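Local coordinates for protein homospermidine synthase (Legionella pneumophila subsp. pneumophila str. Philadelphia 1, PDB 2PH5) that probably makes the polyamine homospermidine and binds NAD through a Rossmann-type nucleotide-binding domain joined to a saccharopine-dehydrogenase-like C-terminal domain, at residues A[355-360]-A[393-398]; A[207-212]-A[223-228]; A[157-162]-A[317-322]. All blocks are in the same frame, centred on the assembly; numbering follows the deposited sequence.

Contact 1 (A[355-360]-A[393-398]). With NAD (nicotinamide-adenine-dinucleotide), chain C.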
loop_
_atom_site.group_PDB
_atom_site.type_symbol
_atom_site.label_atom_id
_atom_site.label_comp_id
_atom_site.label_asym_id
_atom_site.label_seq_id
_atom_site.Cartn_x
_atom_site.Cartn_y
_atom_site.Cartn_z
ATOM N N GLY A 355 1.101 15.653 -10.115
ATOM C CA GLY A 355 1.886 14.456 -10.370
ATOM C C GLY A 355 2.374 14.229 -11.786
ATOM O O GLY A 355 2.068 14.989 -12.704
ATOM N N CYS A 356 3.136 13.160 -11.963
ATOM C CA CYS A 356 3.673 12.848 -13.268
ATOM C C CYS A 356 3.952 11.358 -13.413
ATOM O O CYS A 356 3.888 10.598 -12.444
ATOM C CB CYS A 356 4.955 13.647 -13.504
ATOM S SG CYS A 356 6.274 13.256 -12.360
ATOM N N ASP A 357 4.261 10.944 -14.632
ATOM C CA ASP A 357 4.538 9.550 -14.896
ATOM C C ASP A 357 5.950 9.430 -15.459
ATOM O O ASP A 357 6.237 9.954 -16.540
ATOM C CB ASP A 357 3.519 9.004 -15.901
ATOM C CG ASP A 357 3.493 7.487 -15.944
ATOM O OD1 ASP A 357 4.571 6.871 -15.789
ATOM O OD2 ASP A 357 2.399 6.914 -16.145
ATOM N N GLU A 358 6.835 8.769 -14.711
ATOM C CA GLU A 358 8.212 8.578 -15.158
ATOM C C GLU A 358 8.404 7.197 -15.723
ATOM O O GLU A 358 8.662 6.255 -14.984
ATOM C CB GLU A 358 9.220 8.752 -14.026
ATOM C CG GLU A 358 9.644 10.164 -13.815
ATOM C CD GLU A 358 11.070 10.290 -13.299
ATOM O OE1 GLU A 358 11.454 9.551 -12.349
ATOM O OE2 GLU A 358 11.796 11.149 -13.849
ATOM N N LEU A 359 8.282 7.081 -17.035
ATOM C CA LEU A 359 8.452 5.805 -17.707
ATOM C C LEU A 359 9.814 5.782 -18.384
ATOM O O LEU A 359 10.172 6.722 -19.088
ATOM C CB LEU A 359 7.360 5.608 -18.757
ATOM C CG LEU A 359 7.566 4.405 -19.682
ATOM C CD1 LEU A 359 7.571 3.134 -18.851
ATOM C CD2 LEU A 359 6.447 4.355 -20.743
ATOM N N GLY A 360 10.576 4.716 -18.163
ATOM C CA GLY A 360 11.883 4.626 -18.778
ATOM C C GLY A 360 12.556 3.292 -18.536
ATOM O O GLY A 360 11.965 2.390 -17.943
ATOM N N SER A 393 -1.694 7.909 -20.209
ATOM C CA SER A 393 -2.279 7.678 -21.523
ATOM C C SER A 393 -1.493 8.376 -22.631
ATOM O O SER A 393 -1.223 7.779 -23.677
ATOM C CB SER A 393 -3.740 8.140 -21.556
ATOM O OG SER A 393 -3.841 9.541 -21.388
ATOM N N LEU A 394 -1.115 9.633 -22.399
ATOM C CA LEU A 394 -0.380 10.394 -23.407
ATOM C C LEU A 394 0.922 9.737 -23.849
ATOM O O LEU A 394 1.314 9.848 -25.011
ATOM C CB LEU A 394 -0.082 11.820 -22.925
ATOM C CG LEU A 394 0.505 12.730 -24.018
ATOM C CD1 LEU A 394 -0.410 12.673 -25.245
ATOM C CD2 LEU A 394 0.630 14.174 -23.516
ATOM N N GLN A 395 1.595 9.050 -22.938
ATOM C CA GLN A 395 2.844 8.411 -23.309
ATOM C C GLN A 395 2.560 7.198 -24.190
ATOM O O GLN A 395 3.374 6.826 -25.038
ATOM C CB GLN A 395 3.627 7.987 -22.066
ATOM C CG GLN A 395 4.089 9.133 -21.207
ATOM C CD GLN A 395 4.681 8.661 -19.886
ATOM O OE1 GLN A 395 4.056 7.897 -19.155
ATOM N NE2 GLN A 395 5.889 9.120 -19.576
ATOM N N VAL A 396 1.387 6.598 -24.009
ATOM C CA VAL A 396 1.020 5.425 -24.789
ATOM C C VAL A 396 0.589 5.781 -26.201
ATOM O O VAL A 396 1.003 5.131 -27.163
ATOM C CB VAL A 396 -0.119 4.640 -24.123
ATOM C CG1 VAL A 396 -0.287 3.298 -24.805
ATOM C CG2 VAL A 396 0.165 4.477 -22.640
ATOM N N VAL A 397 -0.239 6.812 -26.331
ATOM C CA VAL A 397 -0.720 7.210 -27.643
ATOM C C VAL A 397 0.355 7.953 -28.435
ATOM O O VAL A 397 0.339 7.954 -29.671
ATOM C CB VAL A 397 -2.030 8.059 -27.530
ATOM C CG1 VAL A 397 -3.118 7.224 -26.869
ATOM C CG2 VAL A 397 -1.794 9.338 -26.743
ATOM N N ALA A 398 1.299 8.572 -27.734
ATOM C CA ALA A 398 2.383 9.267 -28.422
ATOM C C ALA A 398 3.140 8.212 -29.238
ATOM O O ALA A 398 3.446 8.417 -30.416
ATOM C CB ALA A 398 3.314 9.938 -27.409
HETATM P PA NAD C . -10.333 -0.775 -22.393
HETATM O O1A NAD C . -10.874 -2.012 -21.729
HETATM O O2A NAD C . -10.460 0.520 -21.670
HETATM O O5B NAD C . -10.987 -0.585 -23.865
HETATM C C5B NAD C . -11.064 -1.684 -24.769
HETATM C C4B NAD C . -12.226 -1.423 -25.746
HETATM O O4B NAD C . -12.287 -2.554 -26.587
HETATM C C3B NAD C . -13.599 -1.278 -25.082
HETATM O O3B NAD C . -14.213 -0.049 -25.477
HETATM C C2B NAD C . -14.370 -2.476 -25.559
HETATM O O2B NAD C . -15.758 -2.279 -25.708
HETATM C C1B NAD C . -13.639 -2.877 -26.841
HETATM N N9A NAD C . -13.686 -4.303 -27.182
HETATM C C8A NAD C . -13.756 -5.343 -26.238
HETATM N N7A NAD C . -14.526 -6.358 -26.676
HETATM C C5A NAD C . -14.978 -5.992 -27.897
HETATM C C6A NAD C . -15.801 -6.648 -28.813
HETATM N N6A NAD C . -16.311 -7.865 -28.614
HETATM N N1A NAD C . -16.084 -5.980 -29.996
HETATM C C2A NAD C . -15.587 -4.723 -30.274
HETATM N N3A NAD C . -14.767 -4.060 -29.391
HETATM C C4A NAD C . -14.488 -4.718 -28.228
HETATM O O3 NAD C . -8.793 -1.070 -22.608
HETATM P PN NAD C . -7.609 -0.256 -23.323
HETATM O O1N NAD C . -6.463 -0.244 -22.384
HETATM O O2N NAD C . -8.172 1.053 -23.808
HETATM O O5D NAD C . -7.431 -1.331 -24.473
HETATM C C5D NAD C . -6.484 -1.284 -25.511
HETATM C C4D NAD C . -5.361 -2.194 -25.059
HETATM O O4D NAD C . -4.151 -1.487 -25.118
HETATM C C3D NAD C . -5.066 -3.568 -24.494
HETATM O O3D NAD C . -4.965 -4.545 -25.518
HETATM C C2D NAD C . -3.756 -3.329 -23.765
HETATM O O2D NAD C . -3.003 -4.491 -23.568
HETATM C C1D NAD C . -3.078 -2.266 -24.620
HETATM N N1N NAD C . -2.217 -1.289 -23.913
HETATM C C2N NAD C . -0.886 -1.172 -24.244
HETATM C C3N NAD C . -0.117 -0.208 -23.556
HETATM C C7N NAD C . 1.327 -0.000 -23.856
HETATM O O7N NAD C . 1.983 0.972 -23.145
HETATM N N7N NAD C . 1.972 -0.683 -24.778
HETATM C C4N NAD C . -0.699 0.622 -22.545
HETATM C C5N NAD C . -2.066 0.464 -22.235
HETATM C C6N NAD C . -2.828 -0.474 -22.905
#

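Contact 2 (A[207-212]-A[223-228])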
loop_
_atom_site.group_PDB
_atom_site.type_symbol
_atom_site.label_atom_id
_atom_site.label_comp_id
_atom_site.label_asym_id
_atom_site.label_seq_id
_atom_site.Cartn_x
_atom_site.Cartn_y
_atom_site.Cartn_z
ATOM N N GLU A 207 9.366 2.430 -13.946
ATOM C CA GLU A 207 8.339 3.454 -14.061
ATOM C C GLU A 207 7.784 3.782 -12.692
ATOM O O GLU A 207 7.645 2.908 -11.834
ATOM C CB GLU A 207 7.198 2.982 -14.974
ATOM C CG GLU A 207 6.048 3.975 -15.114
ATOM C CD GLU A 207 4.908 3.450 -15.982
ATOM O OE1 GLU A 207 5.093 2.402 -16.641
ATOM O OE2 GLU A 207 3.827 4.090 -16.015
ATOM N N GLN A 208 7.460 5.051 -12.499
ATOM C CA GLN A 208 6.912 5.490 -11.237
ATOM C C GLN A 208 5.842 6.538 -11.492
ATOM O O GLN A 208 6.140 7.654 -11.905
ATOM C CB GLN A 208 8.032 6.044 -10.373
ATOM C CG GLN A 208 7.866 5.734 -8.909
ATOM C CD GLN A 208 9.199 5.655 -8.205
ATOM O OE1 GLN A 208 9.275 5.714 -6.974
ATOM N NE2 GLN A 208 10.270 5.511 -8.989
ATOM N N ASP A 209 4.593 6.145 -11.255
ATOM C CA ASP A 209 3.426 6.999 -11.448
ATOM C C ASP A 209 3.137 7.719 -10.141
ATOM O O ASP A 209 2.823 7.083 -9.130
ATOM C CB ASP A 209 2.215 6.139 -11.830
ATOM C CG ASP A 209 1.115 6.930 -12.526
ATOM O OD1 ASP A 209 0.850 8.092 -12.142
ATOM O OD2 ASP A 209 0.498 6.371 -13.457
ATOM N N SER A 210 3.239 9.047 -10.168
ATOM C CA SER A 210 2.982 9.864 -8.984
ATOM C C SER A 210 1.712 10.706 -9.132
ATOM O O SER A 210 1.496 11.643 -8.370
ATOM C CB SER A 210 4.177 10.791 -8.702
ATOM O OG SER A 210 4.380 11.730 -9.747
ATOM N N GLN A 211 0.867 10.385 -10.105
ATOM C CA GLN A 211 -0.351 11.164 -10.283
ATOM C C GLN A 211 -1.304 10.968 -9.101
ATOM O O GLN A 211 -1.695 9.844 -8.800
ATOM C CB GLN A 211 -1.026 10.789 -11.611
ATOM C CG GLN A 211 -0.083 11.010 -12.809
ATOM C CD GLN A 211 -0.624 10.492 -14.127
ATOM O OE1 GLN A 211 -1.401 11.177 -14.817
ATOM N NE2 GLN A 211 -0.221 9.269 -14.490
ATOM N N VAL A 212 -1.633 12.062 -8.412
ATOM C CA VAL A 212 -2.554 12.019 -7.279
ATOM C C VAL A 212 -3.899 12.569 -7.731
ATOM O O VAL A 212 -3.989 13.207 -8.780
ATOM C CB VAL A 212 -2.064 12.858 -6.077
ATOM C CG1 VAL A 212 -0.846 12.205 -5.461
ATOM C CG2 VAL A 212 -1.765 14.281 -6.515
ATOM N N VAL A 223 -8.742 1.756 -8.709
ATOM C CA VAL A 223 -8.457 3.010 -9.395
ATOM C C VAL A 223 -7.052 3.007 -10.001
ATOM O O VAL A 223 -6.075 2.620 -9.352
ATOM C CB VAL A 223 -8.619 4.201 -8.415
ATOM C CG1 VAL A 223 -8.555 5.530 -9.162
ATOM C CG2 VAL A 223 -9.954 4.085 -7.697
ATOM N N ASN A 224 -6.954 3.439 -11.255
ATOM C CA ASN A 224 -5.673 3.445 -11.940
ATOM C C ASN A 224 -5.637 4.487 -13.046
ATOM O O ASN A 224 -6.674 4.920 -13.554
ATOM C CB ASN A 224 -5.389 2.050 -12.504
ATOM C CG ASN A 224 -3.959 1.894 -12.998
ATOM O OD1 ASN A 224 -3.035 2.531 -12.491
ATOM N ND2 ASN A 224 -3.772 1.024 -13.986
ATOM N N THR A 225 -4.433 4.902 -13.409
ATOM C CA THR A 225 -4.274 5.897 -14.447
ATOM C C THR A 225 -4.542 5.295 -15.813
ATOM O O THR A 225 -4.649 6.012 -16.805
ATOM C CB THR A 225 -2.884 6.508 -14.377
ATOM O OG1 THR A 225 -1.906 5.465 -14.304
ATOM C CG2 THR A 225 -2.777 7.388 -13.122
ATOM N N TRP A 226 -4.639 3.970 -15.857
ATOM C CA TRP A 226 -4.953 3.254 -17.090
ATOM C C TRP A 226 -5.879 2.100 -16.739
ATOM O O TRP A 226 -6.370 2.026 -15.612
ATOM C CB TRP A 226 -3.700 2.730 -17.791
ATOM C CG TRP A 226 -2.739 2.005 -16.916
ATOM C CD1 TRP A 226 -1.955 2.547 -15.944
ATOM C CD2 TRP A 226 -2.403 0.611 -16.975
ATOM N NE1 TRP A 226 -1.146 1.583 -15.394
ATOM C CE2 TRP A 226 -1.396 0.387 -16.005
ATOM C CE3 TRP A 226 -2.851 -0.468 -17.754
ATOM C CZ2 TRP A 226 -0.825 -0.879 -15.792
ATOM C CZ3 TRP A 226 -2.280 -1.729 -17.539
ATOM C CH2 TRP A 226 -1.278 -1.917 -16.565
ATOM N N SER A 227 -6.119 1.201 -17.688
ATOM C CA SER A 227 -7.020 0.083 -17.441
ATOM C C SER A 227 -6.802 -0.665 -16.132
ATOM O O SER A 227 -5.748 -1.269 -15.916
ATOM C CB SER A 227 -6.954 -0.927 -18.577
ATOM O OG SER A 227 -7.788 -2.028 -18.276
ATOM N N ALA A 228 -7.814 -0.638 -15.269
ATOM C CA ALA A 228 -7.717 -1.338 -13.998
ATOM C C ALA A 228 -7.581 -2.845 -14.252
ATOM O O ALA A 228 -6.754 -3.509 -13.624
ATOM C CB ALA A 228 -8.937 -1.048 -13.128
#

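Contact 3 (A[157-162]-A[317-322]). With NAD (nicotinamide-adenine-dinucleotide), chain C.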
loop_
_atom_site.group_PDB
_atom_site.type_symbol
_atom_site.label_atom_id
_atom_site.label_comp_id
_atom_site.label_asym_id
_atom_site.label_seq_id
_atom_site.Cartn_x
_atom_site.Cartn_y
_atom_site.Cartn_z
ATOM N N GLY A 157 3.106 0.175 -27.952
ATOM C CA GLY A 157 2.527 1.189 -27.084
ATOM C C GLY A 157 3.690 1.799 -26.329
ATOM O O GLY A 157 4.804 1.801 -26.840
ATOM N N ALA A 158 3.452 2.314 -25.126
ATOM C CA ALA A 158 4.535 2.893 -24.343
ATOM C C ALA A 158 5.408 1.704 -23.924
ATOM O O ALA A 158 6.620 1.703 -24.122
ATOM C CB ALA A 158 3.984 3.632 -23.129
ATOM N N ASN A 159 4.797 0.694 -23.323
ATOM C CA ASN A 159 5.539 -0.504 -22.965
ATOM C C ASN A 159 4.575 -1.665 -22.853
ATOM O O ASN A 159 3.677 -1.673 -22.011
ATOM C CB ASN A 159 6.358 -0.351 -21.666
ATOM C CG ASN A 159 5.505 -0.160 -20.450
ATOM O OD1 ASN A 159 5.943 -0.431 -19.332
ATOM N ND2 ASN A 159 4.284 0.332 -20.647
ATOM N N PRO A 160 4.746 -2.668 -23.718
ATOM C CA PRO A 160 5.774 -2.763 -24.760
ATOM C C PRO A 160 5.685 -1.668 -25.817
ATOM O O PRO A 160 4.612 -1.107 -26.050
ATOM C CB PRO A 160 5.508 -4.129 -25.363
ATOM C CG PRO A 160 4.012 -4.179 -25.325
ATOM C CD PRO A 160 3.713 -3.696 -23.913
ATOM N N GLY A 161 6.815 -1.380 -26.465
ATOM C CA GLY A 161 6.826 -0.376 -27.512
ATOM C C GLY A 161 7.921 0.655 -27.373
ATOM O O GLY A 161 9.083 0.400 -27.683
ATOM N N LEU A 162 7.531 1.834 -26.913
ATOM C CA LEU A 162 8.446 2.934 -26.714
ATOM C C LEU A 162 9.670 2.486 -25.926
ATOM O O LEU A 162 10.786 2.944 -26.179
ATOM C CB LEU A 162 7.724 4.041 -25.956
ATOM C CG LEU A 162 8.474 5.338 -25.698
ATOM C CD1 LEU A 162 8.908 5.972 -27.017
ATOM C CD2 LEU A 162 7.555 6.270 -24.930
ATOM N N VAL A 317 16.182 -9.189 -17.697
ATOM C CA VAL A 317 15.196 -8.181 -18.061
ATOM C C VAL A 317 13.844 -8.442 -17.410
ATOM O O VAL A 317 13.292 -9.539 -17.517
ATOM C CB VAL A 317 14.954 -8.127 -19.589
ATOM C CG1 VAL A 317 13.998 -6.980 -19.918
ATOM C CG2 VAL A 317 16.276 -7.954 -20.328
ATOM N N HIS A 318 13.322 -7.417 -16.747
ATOM C CA HIS A 318 12.030 -7.494 -16.104
ATOM C C HIS A 318 11.528 -6.092 -15.779
ATOM O O HIS A 318 12.263 -5.112 -15.914
ATOM C CB HIS A 318 12.084 -8.376 -14.843
ATOM C CG HIS A 318 12.861 -7.788 -13.706
ATOM N ND1 HIS A 318 12.425 -6.688 -12.997
ATOM C CD2 HIS A 318 14.014 -8.184 -13.116
ATOM C CE1 HIS A 318 13.275 -6.436 -12.018
ATOM N NE2 HIS A 318 14.248 -7.329 -12.067
ATOM N N TYR A 319 10.270 -6.019 -15.357
ATOM C CA TYR A 319 9.585 -4.771 -15.044
ATOM C C TYR A 319 9.658 -4.443 -13.535
ATOM O O TYR A 319 9.555 -5.332 -12.692
ATOM C CB TYR A 319 8.121 -4.925 -15.514
ATOM C CG TYR A 319 7.296 -3.658 -15.677
ATOM C CD1 TYR A 319 5.906 -3.725 -15.861
ATOM C CD2 TYR A 319 7.895 -2.395 -15.640
ATOM C CE1 TYR A 319 5.132 -2.556 -15.999
ATOM C CE2 TYR A 319 7.141 -1.227 -15.777
ATOM C CZ TYR A 319 5.763 -1.316 -15.956
ATOM O OH TYR A 319 5.027 -0.157 -16.102
ATOM N N ALA A 320 9.864 -3.166 -13.210
ATOM C CA ALA A 320 9.922 -2.670 -11.827
ATOM C C ALA A 320 8.924 -1.508 -11.808
ATOM O O ALA A 320 9.295 -0.345 -11.998
ATOM C CB ALA A 320 11.335 -2.162 -11.498
ATOM N N TYR A 321 7.658 -1.839 -11.587
ATOM C CA TYR A 321 6.565 -0.868 -11.612
ATOM C C TYR A 321 6.066 -0.363 -10.271
ATOM O O TYR A 321 5.905 -1.122 -9.319
ATOM C CB TYR A 321 5.373 -1.479 -12.358
ATOM C CG TYR A 321 4.197 -0.548 -12.604
ATOM C CD1 TYR A 321 2.889 -1.012 -12.498
ATOM C CD2 TYR A 321 4.391 0.774 -13.025
ATOM C CE1 TYR A 321 1.806 -0.199 -12.811
ATOM C CE2 TYR A 321 3.304 1.600 -13.344
ATOM C CZ TYR A 321 2.015 1.103 -13.235
ATOM O OH TYR A 321 0.940 1.900 -13.560
ATOM N N ASN A 322 5.798 0.933 -10.221
ATOM C CA ASN A 322 5.260 1.559 -9.026
ATOM C C ASN A 322 4.146 2.444 -9.565
ATOM O O ASN A 322 4.400 3.542 -10.072
ATOM C CB ASN A 322 6.318 2.402 -8.326
ATOM C CG ASN A 322 5.867 2.878 -6.960
ATOM O OD1 ASN A 322 6.510 3.722 -6.344
ATOM N ND2 ASN A 322 4.761 2.333 -6.477
HETATM P PA NAD C . -10.333 -0.775 -22.393
HETATM O O1A NAD C . -10.874 -2.012 -21.729
HETATM O O2A NAD C . -10.460 0.520 -21.670
HETATM O O5B NAD C . -10.987 -0.585 -23.865
HETATM C C5B NAD C . -11.064 -1.684 -24.769
HETATM C C4B NAD C . -12.226 -1.423 -25.746
HETATM O O4B NAD C . -12.287 -2.554 -26.587
HETATM C C3B NAD C . -13.599 -1.278 -25.082
HETATM O O3B NAD C . -14.213 -0.049 -25.477
HETATM C C2B NAD C . -14.370 -2.476 -25.559
HETATM O O2B NAD C . -15.758 -2.279 -25.708
HETATM C C1B NAD C . -13.639 -2.877 -26.841
HETATM N N9A NAD C . -13.686 -4.303 -27.182
HETATM C C8A NAD C . -13.756 -5.343 -26.238
HETATM N N7A NAD C . -14.526 -6.358 -26.676
HETATM C C5A NAD C . -14.978 -5.992 -27.897
HETATM C C6A NAD C . -15.801 -6.648 -28.813
HETATM N N6A NAD C . -16.311 -7.865 -28.614
HETATM N N1A NAD C . -16.084 -5.980 -29.996
HETATM C C2A NAD C . -15.587 -4.723 -30.274
HETATM N N3A NAD C . -14.767 -4.060 -29.391
HETATM C C4A NAD C . -14.488 -4.718 -28.228
HETATM O O3 NAD C . -8.793 -1.070 -22.608
HETATM P PN NAD C . -7.609 -0.256 -23.323
HETATM O O1N NAD C . -6.463 -0.244 -22.384
HETATM O O2N NAD C . -8.172 1.053 -23.808
HETATM O O5D NAD C . -7.431 -1.331 -24.473
HETATM C C5D NAD C . -6.484 -1.284 -25.511
HETATM C C4D NAD C . -5.361 -2.194 -25.059
HETATM O O4D NAD C . -4.151 -1.487 -25.118
HETATM C C3D NAD C . -5.066 -3.568 -24.494
HETATM O O3D NAD C . -4.965 -4.545 -25.518
HETATM C C2D NAD C . -3.756 -3.329 -23.765
HETATM O O2D NAD C . -3.003 -4.491 -23.568
HETATM C C1D NAD C . -3.078 -2.266 -24.620
HETATM N N1N NAD C . -2.217 -1.289 -23.913
HETATM C C2N NAD C . -0.886 -1.172 -24.244
HETATM C C3N NAD C . -0.117 -0.208 -23.556
HETATM C C7N NAD C . 1.327 -0.000 -23.856
HETATM O O7N NAD C . 1.983 0.972 -23.145
HETATM N N7N NAD C . 1.972 -0.683 -24.778
HETATM C C4N NAD C . -0.699 0.622 -22.545
HETATM C C5N NAD C . -2.066 0.464 -22.235
HETATM C C6N NAD C . -2.828 -0.474 -22.905
#

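Contact 1 (A[355-360]-A[393-398])
Close to the nicotinamide end of the NAD pocket, Gln395 of helix 391-408 packs on Asp357 and Leu359 of strand 352-364, a helix-on-sheet contact against the mixed sheet of the saccharopine-dehydrogenase-like domain. All three residues are buried, and the nearest backbones, at the CA atoms of Leu359 and Gln395, stay 8.3 Å apart, a gap that the glutamine side chain spans. With CG anti to the carbonyl carbon (chi1 -65°) and an extended chain beyond it, Gln395 brings its amide to the strand. There NE2 is bonded chiefly to Ser375 OG, on the adjoining strand 370-378, and gives Asp357 O only a weak bond, 3.2 Å long but bent to 128° at the hydrogen. The amide oxygen sits over a carboxylate face: Gln395 OE1 is 3.3 Å from Asp357 CG and 3.6 Å from each of OD1 and OD2, the two planes being turned 60° apart. Asp357 OD2 is meanwhile bonded to Thr392 OG1, just ahead of the helical segment. Leu359 adds a van der Waals touch, its CB lying 3.9 Å from Gln395 NE2. The next helical residue faces the cofactor, where Val396 CG1 approaches C4N of the nicotinamide ring to 3.5 Å.

Contact 2 (A[207-212]-A[223-228])
Asp209 and Thr225 reach toward each other from opposite directions, and their ends meet in a short hydrogen bond in which Thr225 OG1 donates to Asp209 OD2 over 2.7 Å. The hydroxyl comes in on the syn side of the carboxylate oxygen but rises 30° out of the carboxylate plane. Thr225 is turned for this by a chi1 of 49°, which sets OG1 between its backbone N and carbonyl carbon. The same rotation carries the methyl to the neighbouring side chains, with CG2 3.4 Å from Asp209 OD2 and 3.5 Å from Gln211 NE2. Gln211 crosses the threonine obliquely, its NE2 against this methyl.

The other carboxylate oxygen is held from within its own segment. Asp209 OD1 accepts from the backbone N of Gln211 at 3.1 Å, nearly in line with the C-O bond, which defines an Asx turn where the regular strand geometry of 207-209 gives out. Gln211 NE2 also donates to Asp209 OD1, at 2.8 Å, from the syn side and 27° out of the carboxylate plane, so one oxygen is gripped twice and the aspartate is fixed in rotation. Thr392 extends this buried polar cluster, its OG1 being bonded to both Thr225 OG1 and Gln211 NE2, while Gln211 OE1 takes the amide of Ala391. Across the turn that follows strand 221-224, Asn224 ND2 stands 2.9 Å above the plane of the Trp226 ring, offset toward its rim. Ser227, which touches NAD, caps helix 228-236 through a bond from Gly230 N to its OG.

Contact 3 (A[157-162]-A[317-322])
Asn159 meets Tyr319 at the nicotinamide-carboxamide site of NAD, where the irregular N-terminal end of helix 158-176 faces strand 311-322 of the mixed sheet.

Across the two segments the interaction is van der Waals. Asn159 OD1 lies 3.4 Å from Tyr319 OH and 3.5 Å from Tyr319 CZ, approaching the ring obliquely, with the amide and ring planes 86° apart. In Asn159, CG sits between the backbone N and carbonyl carbon (chi1 65°), which places the amide between tyrosine and cofactor; its rotation about CB-CG then turns OD1 to Tyr319 and ND2 to NAD. The phenol hydroxyl is itself bonded to Glu207 OE1 on the adjacent strand.

Hydrogen bonds to NAD come mostly from backbone atoms. The amide N of Asn159 gives a nearly straight bond to O7N, 2.8 Å and 167°, while the N of Ala158 reaches the same oxygen through a weak, strongly bent bond. Asn159 ND2 adds a third, long and weak bond to O7N, at 3.5 Å. In return N7N donates to Pro160 O over 3.0 Å, so the carboxamide is read at both its oxygen and its nitrogen, which fixes its rotation. The N-H groups of Ala158 and Asn159 would probably help polarise O7N.

Backbone bonds shape this cradle. Gly157 occupies the N-cap position, and its N donates to Pro160 O, an oxygen that therefore serves both protein and cofactor; a cis peptide precedes Pro160. Leu162 N bonds to Gly157 O, closing a wider, pi-type turn.

Steric fit completes the site. Lacking a side chain, Gly157 lets the carboxamide come in closely, its CA lying 3.0 Å from N7N. On the strand, Tyr321 CB sits over one face of the Tyr319 ring, toward its rim, 3.6 Å above the plane.

How the contacts relate
From the N terminus, 157-162 comes first and its partner 317-322 far later, so contact 3 closes the longest loop. Contact 2 is nested inside that loop, joining 207-212 to 223-228 after only ten intervening residues. Contact 1 follows in series, 355-360 meeting 393-398, and none of the loops cross. Segments 207-212, 317-322 and 355-360 lie side by side in the mixed sheet, 202-213 in the middle, parallel to 311-322 and antiparallel to 352-364; strand 221-224 belongs to a separate small sheet. Backbone bonding joins Cys356 to Ser210, while Trp226 bonds to Tyr321. Ala158 packs on Leu359 and Val396, bringing the two NAD-touching helices, 158-176 and 391-408, together beside the mixed sheet.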